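Local coordinates for protein CCMAN5 (Cellulosimicrobium cellulans, PDB 2XSG) that hydrolyses alpha-mannosides as a family 92 glycosidase and enables mannose-6-phosphate modification of yeast-made human lysosomal enzymes, at residues 731-735 with 758-764. Residues are numbered along the deposited sequence; the frame is centred on the assembly and turned at random.
Sequences FGNTW and WGTDTAP
Two indole N-H groups, of W758 and W735, reach backbone carbonyls at either end of this contact between two loops. W758 NE1 lies 2.8 Å from F731 O, which sits in the indole plane and receives the proton in its own carbonyl plane. At the other end W735 NE1 gives a proton to A763 O, also at 2.8 Å; the oxygen is in the ring plane, but the donor stands above the carbonyl plane. T762 OG1 donates to A763 O from the opposite face, 3.0 Å away.

Between the indoles, T762 works both ways. It directs its CB at 731-735, and chi1 of -170° sets OG1 opposite the backbone N, within 3.1 Å of T734 N, whose proton it accepts. N733 returns the favour: its OD1 takes the proton of A763 N, 3.0 Å away and nearly straight (170° at the hydrogen), though the N lies above the amide plane, off any lone pair.

Where a type I turn runs from G759 to T762, G759 CA lies 3.4 Å from G732 O in a CA-H...O contact. The same oxygen takes a proton from a water that accepts the amide of D761.

Apolar packing backs the W758 end: T734 CG2 rests against W758 CZ3 at 3.6 Å, and W758 CZ2 approaches the F731 ring. N733 O, buried with no polar partner, sits 3.3 Å from W758 CH2. V721 and A724 of strand 720-726 also touch this indole.

The contact joins the 729-730 to 735-737 connection, in the family 92 catalytic domain, to the chain following strand 746-752; 729-730 is an edge strand of the mixed sheet that also holds 746-752. Its direct hydrogen bonds each pair a side chain with a backbone group, so the loops are held without strand pairing.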
loop_
_atom_site.group_PDB
_atom_site.type_symbol
_atom_site.label_atom_id
_atom_site.label_comp_id
_atom_site.label_asym_id
_atom_site.label_seq_id
_atom_site.Cartn_x
_atom_site.Cartn_y
_atom_site.Cartn_z
ATOM N N PHE A 731 -9.007 -33.487 -2.049
ATOM C CA PHE A 731 -9.284 -32.281 -1.298
ATOM C C PHE A 731 -10.537 -31.597 -1.864
ATOM O O PHE A 731 -10.612 -31.322 -3.067
ATOM C CB PHE A 731 -8.074 -31.355 -1.374
ATOM C CG PHE A 731 -8.249 -30.069 -0.635
ATOM C CD1 PHE A 731 -8.447 -30.059 0.753
ATOM C CD2 PHE A 731 -8.166 -28.860 -1.310
ATOM C CE1 PHE A 731 -8.607 -28.847 1.446
ATOM C CE2 PHE A 731 -8.301 -27.654 -0.633
ATOM C CZ PHE A 731 -8.537 -27.652 0.751
ATOM N N GLY A 732 -11.510 -31.328 -0.999
ATOM C CA GLY A 732 -12.783 -30.781 -1.454
ATOM C C GLY A 732 -13.265 -29.538 -0.730
ATOM O O GLY A 732 -14.444 -29.192 -0.830
ATOM N N ASN A 733 -12.376 -28.882 0.015
ATOM C CA ASN A 733 -12.722 -27.631 0.690
ATOM C C ASN A 733 -12.294 -26.449 -0.164
ATOM O O ASN A 733 -11.315 -26.543 -0.897
ATOM C CB ASN A 733 -12.080 -27.540 2.086
ATOM C CG ASN A 733 -12.633 -28.570 3.063
ATOM O OD1 ASN A 733 -13.657 -29.204 2.825
ATOM N ND2 ASN A 733 -11.942 -28.737 4.168
ATOM N N THR A 734 -13.028 -25.347 -0.058
ATOM C CA THR A 734 -12.765 -24.140 -0.837
ATOM C C THR A 734 -12.034 -23.070 0.004
ATOM O O THR A 734 -12.002 -21.889 -0.349
ATOM C CB THR A 734 -14.060 -23.600 -1.476
ATOM O OG1 THR A 734 -15.111 -23.581 -0.497
ATOM C CG2 THR A 734 -14.487 -24.497 -2.673
ATOM N N TRP A 735 -11.446 -23.524 1.113
ATOM C CA TRP A 735 -10.605 -22.709 1.991
ATOM C C TRP A 735 -9.466 -23.574 2.523
ATOM O O TRP A 735 -9.610 -24.799 2.660
ATOM C CB TRP A 735 -11.421 -22.152 3.167
ATOM C CG TRP A 735 -12.032 -23.217 4.056
ATOM C CD1 TRP A 735 -13.272 -23.788 3.919
ATOM C CD2 TRP A 735 -11.429 -23.839 5.208
ATOM N NE1 TRP A 735 -13.477 -24.720 4.912
ATOM C CE2 TRP A 735 -12.362 -24.778 5.711
ATOM C CE3 TRP A 735 -10.189 -23.700 5.858
ATOM C CZ2 TRP A 735 -12.101 -25.569 6.849
ATOM C CZ3 TRP A 735 -9.929 -24.481 6.988
ATOM C CH2 TRP A 735 -10.880 -25.414 7.463
ATOM N N TRP A 758 -16.882 -29.160 -8.105
ATOM C CA TRP A 758 -15.805 -29.259 -7.095
ATOM C C TRP A 758 -16.022 -28.244 -5.981
ATOM O O TRP A 758 -16.336 -27.089 -6.248
ATOM C CB TRP A 758 -14.399 -29.029 -7.682
ATOM C CG TRP A 758 -13.357 -29.042 -6.587
ATOM C CD1 TRP A 758 -12.802 -30.155 -6.004
ATOM C CD2 TRP A 758 -12.795 -27.907 -5.893
ATOM N NE1 TRP A 758 -11.917 -29.785 -5.024
ATOM C CE2 TRP A 758 -11.886 -28.416 -4.933
ATOM C CE3 TRP A 758 -12.952 -26.517 -6.006
ATOM C CZ2 TRP A 758 -11.143 -27.584 -4.076
ATOM C CZ3 TRP A 758 -12.202 -25.680 -5.160
ATOM C CH2 TRP A 758 -11.306 -26.226 -4.203
ATOM N N GLY A 759 -15.853 -28.692 -4.743
ATOM C CA GLY A 759 -15.955 -27.834 -3.569
ATOM C C GLY A 759 -17.346 -27.505 -3.058
ATOM O O GLY A 759 -17.480 -26.789 -2.073
ATOM N N THR A 760 -18.383 -28.005 -3.730
ATOM C CA THR A 760 -19.761 -27.709 -3.336
ATOM C C THR A 760 -20.211 -28.531 -2.138
ATOM O O THR A 760 -21.357 -28.394 -1.705
ATOM C CB THR A 760 -20.773 -27.934 -4.479
ATOM O OG1 THR A 760 -20.641 -29.268 -4.981
ATOM C CG2 THR A 760 -20.558 -26.937 -5.608
ATOM N N ASP A 761 -19.333 -29.402 -1.632
ATOM C CA ASP A 761 -19.557 -30.095 -0.365
ATOM C C ASP A 761 -18.473 -29.728 0.640
ATOM O O ASP A 761 -18.065 -30.557 1.458
ATOM C CB ASP A 761 -19.611 -31.617 -0.564
ATOM C CG ASP A 761 -20.885 -32.064 -1.231
ATOM O OD1 ASP A 761 -21.975 -31.621 -0.813
ATOM O OD2 ASP A 761 -20.808 -32.852 -2.188
ATOM N N THR A 762 -18.012 -28.474 0.574
ATOM C CA THR A 762 -16.949 -27.989 1.462
ATOM C C THR A 762 -17.324 -28.083 2.953
ATOM O O THR A 762 -18.484 -27.878 3.324
ATOM C CB THR A 762 -16.483 -26.532 1.081
ATOM O OG1 THR A 762 -15.301 -26.198 1.813
ATOM C CG2 THR A 762 -17.562 -25.467 1.343
ATOM N N ALA A 763 -16.341 -28.401 3.801
ATOM C CA ALA A 763 -16.503 -28.205 5.243
ATOM C C ALA A 763 -16.683 -26.696 5.417
ATOM O O ALA A 763 -16.045 -25.931 4.684
ATOM C CB ALA A 763 -15.237 -28.697 5.998
ATOM N N PRO A 764 -17.572 -26.256 6.341
ATOM C CA PRO A 764 -17.825 -24.809 6.518
ATOM C C PRO A 764 -16.571 -24.024 6.858
ATOM O O PRO A 764 -15.682 -24.543 7.541
ATOM C CB PRO A 764 -18.791 -24.729 7.708
ATOM C CG PRO A 764 -19.120 -26.160 8.101
ATOM C CD PRO A 764 -18.557 -27.088 7.056
HETATM O O HOH W 1 -16.462 -30.659 -1.938
#